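Local coordinates for protein NLP/P60 (Enterococcus faecium, PDB 6B8C) that probably cleaves peptide bonds in peptidoglycan as a secreted NlpC/p60-type endopeptidase, releasing muropeptides that enhance host immunity, at residues 104-116 against 127-139. Sequence-based numbering, arbitrary orientation.
Sequences TYHVAIALGGGQY and KVGSVQWFAPDFA
Backbone hydrogen bonds pair Y116 with G129 in both directions, Y116 N to G129 O and G129 N to Y116 O each spanning 2.9 Å, which identifies an antiparallel hydrogen-bonded pair. Q115 and S130 form the adjacent non-hydrogen-bonded pair, and just beyond the strand pairing V131 N donates to G114 O at 2.8 Å, with 161° at the hydrogen. The phenol of Y116 supplies the polar side-chain contact: its OH donates to F134 O at 2.6 Å, on a lone pair in the carbonyl plane. The bond ties the end of the ring to the turn after S130, where S130 O accepts from W133 N and F134 N, and S130 OG from Q132 N (an ST turn). A chi1 of 46° tucks CG of Y116 between both backbone branches and brings one ring face onto G129, whose O stands 3.8 Å above the plane over the ring centre. Apolar contacts flank this pairing: V131 CG1 meets the ring edge in plane, 3.7 Å from Y116 CE2, while L111 CD1 touches V128 CG2 at 3.6 Å. T104 CG2 approaches F138 CZ at 3.6 Å; T104 OG1 bonds to E79. The arrangement is a β-hairpin of strands 115-118 and 127-130, at one margin of the six-stranded antiparallel sheet of this papain-like NlpC/P60 fold.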
loop_
_atom_site.group_PDB
_atom_site.type_symbol
_atom_site.label_atom_id
_atom_site.label_comp_id
_atom_site.label_asym_id
_atom_site.label_seq_id
_atom_site.Cartn_x
_atom_site.Cartn_y
_atom_site.Cartn_z
ATOM N N THR A 104 9.907 -8.788 1.298
ATOM C CA THR A 104 8.654 -8.392 0.675
ATOM C C THR A 104 8.918 -7.792 -0.697
ATOM O O THR A 104 9.882 -7.049 -0.895
ATOM C CB THR A 104 7.902 -7.387 1.545
ATOM O OG1 THR A 104 8.761 -6.286 1.859
ATOM C CG2 THR A 104 7.417 -8.049 2.825
ATOM N N TYR A 105 8.061 -8.138 -1.654
ATOM C CA TYR A 105 8.190 -7.658 -3.018
ATOM C C TYR A 105 7.001 -6.820 -3.466
ATOM O O TYR A 105 7.011 -6.308 -4.591
ATOM C CB TYR A 105 8.388 -8.841 -3.982
ATOM C CG TYR A 105 7.289 -9.886 -3.938
ATOM C CD1 TYR A 105 6.146 -9.753 -4.717
ATOM C CD2 TYR A 105 7.399 -11.009 -3.125
ATOM C CE1 TYR A 105 5.142 -10.703 -4.684
ATOM C CE2 TYR A 105 6.397 -11.968 -3.085
ATOM C CZ TYR A 105 5.270 -11.807 -3.870
ATOM O OH TYR A 105 4.267 -12.750 -3.841
ATOM N N HIS A 106 5.984 -6.660 -2.624
ATOM C CA HIS A 106 4.797 -5.913 -3.006
ATOM C C HIS A 106 4.087 -5.437 -1.750
ATOM O O HIS A 106 4.122 -6.100 -0.710
ATOM C CB HIS A 106 3.848 -6.759 -3.860
ATOM C CG HIS A 106 2.813 -5.956 -4.582
ATOM N ND1 HIS A 106 3.089 -5.251 -5.734
ATOM C CD2 HIS A 106 1.504 -5.734 -4.310
ATOM C CE1 HIS A 106 1.996 -4.635 -6.144
ATOM N NE2 HIS A 106 1.020 -4.910 -5.298
ATOM N N VAL A 107 3.422 -4.291 -1.872
ATOM C CA VAL A 107 2.696 -3.675 -0.771
ATOM C C VAL A 107 1.438 -3.019 -1.326
ATOM O O VAL A 107 1.390 -2.600 -2.485
ATOM C CB VAL A 107 3.575 -2.647 -0.019
ATOM C CG1 VAL A 107 3.824 -1.424 -0.886
ATOM C CG2 VAL A 107 2.941 -2.254 1.305
ATOM N N ALA A 108 0.408 -2.953 -0.489
ATOM C CA ALA A 108 -0.831 -2.269 -0.838
ATOM C C ALA A 108 -1.433 -1.676 0.428
ATOM O O ALA A 108 -0.994 -1.968 1.540
ATOM C CB ALA A 108 -1.824 -3.211 -1.529
ATOM N N ILE A 109 -2.444 -0.827 0.250
ATOM C CA ILE A 109 -3.173 -0.233 1.366
ATOM C C ILE A 109 -4.475 -0.996 1.559
ATOM O O ILE A 109 -5.275 -1.127 0.623
ATOM C CB ILE A 109 -3.440 1.265 1.136
ATOM C CG1 ILE A 109 -2.136 2.063 1.236
ATOM C CG2 ILE A 109 -4.450 1.785 2.150
ATOM C CD1 ILE A 109 -2.260 3.492 0.774
ATOM N N ALA A 110 -4.689 -1.496 2.771
ATOM C CA ALA A 110 -5.890 -2.262 3.064
ATOM C C ALA A 110 -7.122 -1.370 3.032
ATOM O O ALA A 110 -7.113 -0.245 3.543
ATOM C CB ALA A 110 -5.771 -2.938 4.430
ATOM N N LEU A 111 -8.188 -1.879 2.420
ATOM C CA LEU A 111 -9.484 -1.221 2.430
ATOM C C LEU A 111 -10.469 -1.865 3.395
ATOM O O LEU A 111 -11.576 -1.343 3.563
ATOM C CB LEU A 111 -10.092 -1.222 1.024
ATOM C CG LEU A 111 -9.308 -0.494 -0.064
ATOM C CD1 LEU A 111 -10.059 -0.588 -1.373
ATOM C CD2 LEU A 111 -9.072 0.957 0.318
ATOM N N GLY A 112 -10.101 -2.979 4.022
ATOM C CA GLY A 112 -11.038 -3.731 4.827
ATOM C C GLY A 112 -11.891 -4.641 3.967
ATOM O O GLY A 112 -12.186 -4.315 2.813
ATOM N N GLY A 113 -12.277 -5.790 4.507
ATOM C CA GLY A 113 -13.117 -6.712 3.762
ATOM C C GLY A 113 -12.426 -7.373 2.589
ATOM O O GLY A 113 -13.046 -7.551 1.532
ATOM N N GLY A 114 -11.153 -7.737 2.742
ATOM C CA GLY A 114 -10.437 -8.432 1.689
ATOM C C GLY A 114 -10.105 -7.600 0.473
ATOM O O GLY A 114 -9.770 -8.165 -0.573
ATOM N N GLN A 115 -10.183 -6.278 0.579
ATOM C CA GLN A 115 -9.942 -5.378 -0.535
ATOM C C GLN A 115 -8.739 -4.497 -0.239
ATOM O O GLN A 115 -8.446 -4.182 0.917
ATOM C CB GLN A 115 -11.168 -4.504 -0.810
ATOM C CG GLN A 115 -12.421 -5.299 -1.108
ATOM C CD GLN A 115 -13.682 -4.510 -0.843
ATOM O OE1 GLN A 115 -14.562 -4.962 -0.112
ATOM N NE2 GLN A 115 -13.780 -3.326 -1.435
ATOM N N TYR A 116 -8.044 -4.101 -1.297
ATOM C CA TYR A 116 -6.916 -3.198 -1.161
ATOM C C TYR A 116 -6.835 -2.325 -2.400
ATOM O O TYR A 116 -7.572 -2.510 -3.369
ATOM C CB TYR A 116 -5.606 -3.958 -0.931
ATOM C CG TYR A 116 -5.391 -5.132 -1.853
ATOM C CD1 TYR A 116 -4.901 -4.951 -3.141
ATOM C CD2 TYR A 116 -5.656 -6.428 -1.426
ATOM C CE1 TYR A 116 -4.694 -6.027 -3.982
ATOM C CE2 TYR A 116 -5.452 -7.508 -2.256
ATOM C CZ TYR A 116 -4.972 -7.303 -3.532
ATOM O OH TYR A 116 -4.771 -8.384 -4.360
ATOM N N LYS A 127 -5.144 0.909 -8.944
ATOM C CA LYS A 127 -6.499 0.379 -8.987
ATOM C C LYS A 127 -6.803 -0.395 -7.710
ATOM O O LYS A 127 -5.948 -0.580 -6.833
ATOM C CB LYS A 127 -6.710 -0.511 -10.218
ATOM C CG LYS A 127 -5.918 -1.807 -10.203
ATOM C CD LYS A 127 -6.440 -2.779 -11.258
ATOM C CE LYS A 127 -5.590 -2.785 -12.522
ATOM N NZ LYS A 127 -5.524 -1.457 -13.198
ATOM N N VAL A 128 -8.039 -0.860 -7.631
ATOM C CA VAL A 128 -8.498 -1.676 -6.524
ATOM C C VAL A 128 -8.222 -3.145 -6.835
ATOM O O VAL A 128 -8.063 -3.553 -7.991
ATOM C CB VAL A 128 -9.996 -1.426 -6.243
ATOM C CG1 VAL A 128 -10.869 -2.299 -7.136
ATOM C CG2 VAL A 128 -10.317 -1.644 -4.777
ATOM N N GLY A 129 -8.152 -3.949 -5.780
ATOM C CA GLY A 129 -7.907 -5.371 -5.920
ATOM C C GLY A 129 -8.498 -6.112 -4.742
ATOM O O GLY A 129 -8.810 -5.525 -3.701
ATOM N N SER A 130 -8.642 -7.419 -4.918
ATOM C CA SER A 130 -9.221 -8.289 -3.909
ATOM C C SER A 130 -8.207 -9.352 -3.510
ATOM O O SER A 130 -7.354 -9.745 -4.312
ATOM C CB SER A 130 -10.507 -8.952 -4.423
ATOM O OG SER A 130 -11.024 -9.875 -3.479
ATOM N N VAL A 131 -8.294 -9.806 -2.256
ATOM C CA VAL A 131 -7.446 -10.911 -1.829
ATOM C C VAL A 131 -7.894 -12.215 -2.467
ATOM O O VAL A 131 -7.142 -13.196 -2.463
ATOM C CB VAL A 131 -7.425 -11.042 -0.295
ATOM C CG1 VAL A 131 -6.980 -9.733 0.342
ATOM C CG2 VAL A 131 -8.787 -11.478 0.229
ATOM N N GLN A 132 -9.110 -12.253 -3.014
ATOM C CA GLN A 132 -9.537 -13.402 -3.799
ATOM C C GLN A 132 -8.842 -13.454 -5.152
ATOM O O GLN A 132 -8.910 -14.483 -5.831
ATOM C CB GLN A 132 -11.055 -13.379 -3.987
ATOM C CG GLN A 132 -11.831 -13.569 -2.696
ATOM C CD GLN A 132 -11.594 -14.931 -2.069
ATOM O OE1 GLN A 132 -11.404 -15.045 -0.857
ATOM N NE2 GLN A 132 -11.616 -15.976 -2.894
ATOM N N TRP A 133 -8.193 -12.365 -5.564
ATOM C CA TRP A 133 -7.376 -12.363 -6.773
ATOM C C TRP A 133 -5.925 -12.716 -6.453
ATOM O O TRP A 133 -5.399 -13.722 -6.941
ATOM C CB TRP A 133 -7.448 -10.992 -7.460
ATOM C CG TRP A 133 -8.829 -10.525 -7.836
ATOM C CD1 TRP A 133 -9.982 -11.257 -7.830
ATOM C CD2 TRP A 133 -9.191 -9.211 -8.277
ATOM N NE1 TRP A 133 -11.040 -10.478 -8.238
ATOM C CE2 TRP A 133 -10.579 -9.218 -8.519
ATOM C CE3 TRP A 133 -8.474 -8.028 -8.491
ATOM C CZ2 TRP A 133 -11.264 -8.091 -8.966
ATOM C CZ3 TRP A 133 -9.156 -6.909 -8.934
ATOM C CH2 TRP A 133 -10.536 -6.949 -9.166
ATOM N N PHE A 134 -5.274 -11.899 -5.624
ATOM C CA PHE A 134 -3.888 -12.118 -5.215
ATOM C C PHE A 134 -3.800 -11.823 -3.725
ATOM O O PHE A 134 -4.013 -10.684 -3.302
ATOM C CB PHE A 134 -2.921 -11.242 -6.013
ATOM C CG PHE A 134 -2.860 -11.591 -7.474
ATOM C CD1 PHE A 134 -2.136 -12.694 -7.902
ATOM C CD2 PHE A 134 -3.537 -10.834 -8.413
ATOM C CE1 PHE A 134 -2.086 -13.035 -9.243
ATOM C CE2 PHE A 134 -3.488 -11.167 -9.760
ATOM C CZ PHE A 134 -2.761 -12.272 -10.173
ATOM N N ALA A 135 -3.497 -12.851 -2.932
ATOM C CA ALA A 135 -3.555 -12.751 -1.478
ATOM C C ALA A 135 -2.230 -12.245 -0.927
ATOM O O ALA A 135 -1.175 -12.793 -1.271
ATOM C CB ALA A 135 -3.881 -14.100 -0.855
ATOM N N PRO A 136 -2.240 -11.228 -0.071
ATOM C CA PRO A 136 -0.995 -10.796 0.567
ATOM C C PRO A 136 -0.568 -11.785 1.635
ATOM O O PRO A 136 -1.352 -12.604 2.119
ATOM C CB PRO A 136 -1.356 -9.439 1.175
ATOM C CG PRO A 136 -2.819 -9.533 1.437
ATOM C CD PRO A 136 -3.397 -10.428 0.369
ATOM N N ASP A 137 0.709 -11.701 1.999
ATOM C CA ASP A 137 1.275 -12.641 2.958
ATOM C C ASP A 137 1.082 -12.197 4.405
ATOM O O ASP A 137 0.748 -13.027 5.257
ATOM C CB ASP A 137 2.759 -12.870 2.657
ATOM C CG ASP A 137 2.978 -13.639 1.362
ATOM O OD1 ASP A 137 2.483 -14.782 1.248
ATOM O OD2 ASP A 137 3.630 -13.095 0.447
ATOM N N PHE A 138 1.278 -10.916 4.721
ATOM C CA PHE A 138 0.948 -10.450 6.073
ATOM C C PHE A 138 0.496 -8.995 5.998
ATOM O O PHE A 138 0.369 -8.423 4.913
ATOM C CB PHE A 138 2.124 -10.654 7.043
ATOM C CG PHE A 138 3.382 -9.923 6.660
ATOM C CD1 PHE A 138 4.359 -10.550 5.903
ATOM C CD2 PHE A 138 3.600 -8.619 7.080
ATOM C CE1 PHE A 138 5.521 -9.888 5.558
ATOM C CE2 PHE A 138 4.762 -7.949 6.737
ATOM C CZ PHE A 138 5.722 -8.584 5.976
ATOM N N ALA A 139 0.241 -8.387 7.158
ATOM C CA ALA A 139 -0.212 -7.009 7.208
ATOM C C ALA A 139 0.525 -6.284 8.323
ATOM O O ALA A 139 1.225 -6.888 9.139
ATOM C CB ALA A 139 -1.730 -6.924 7.411
#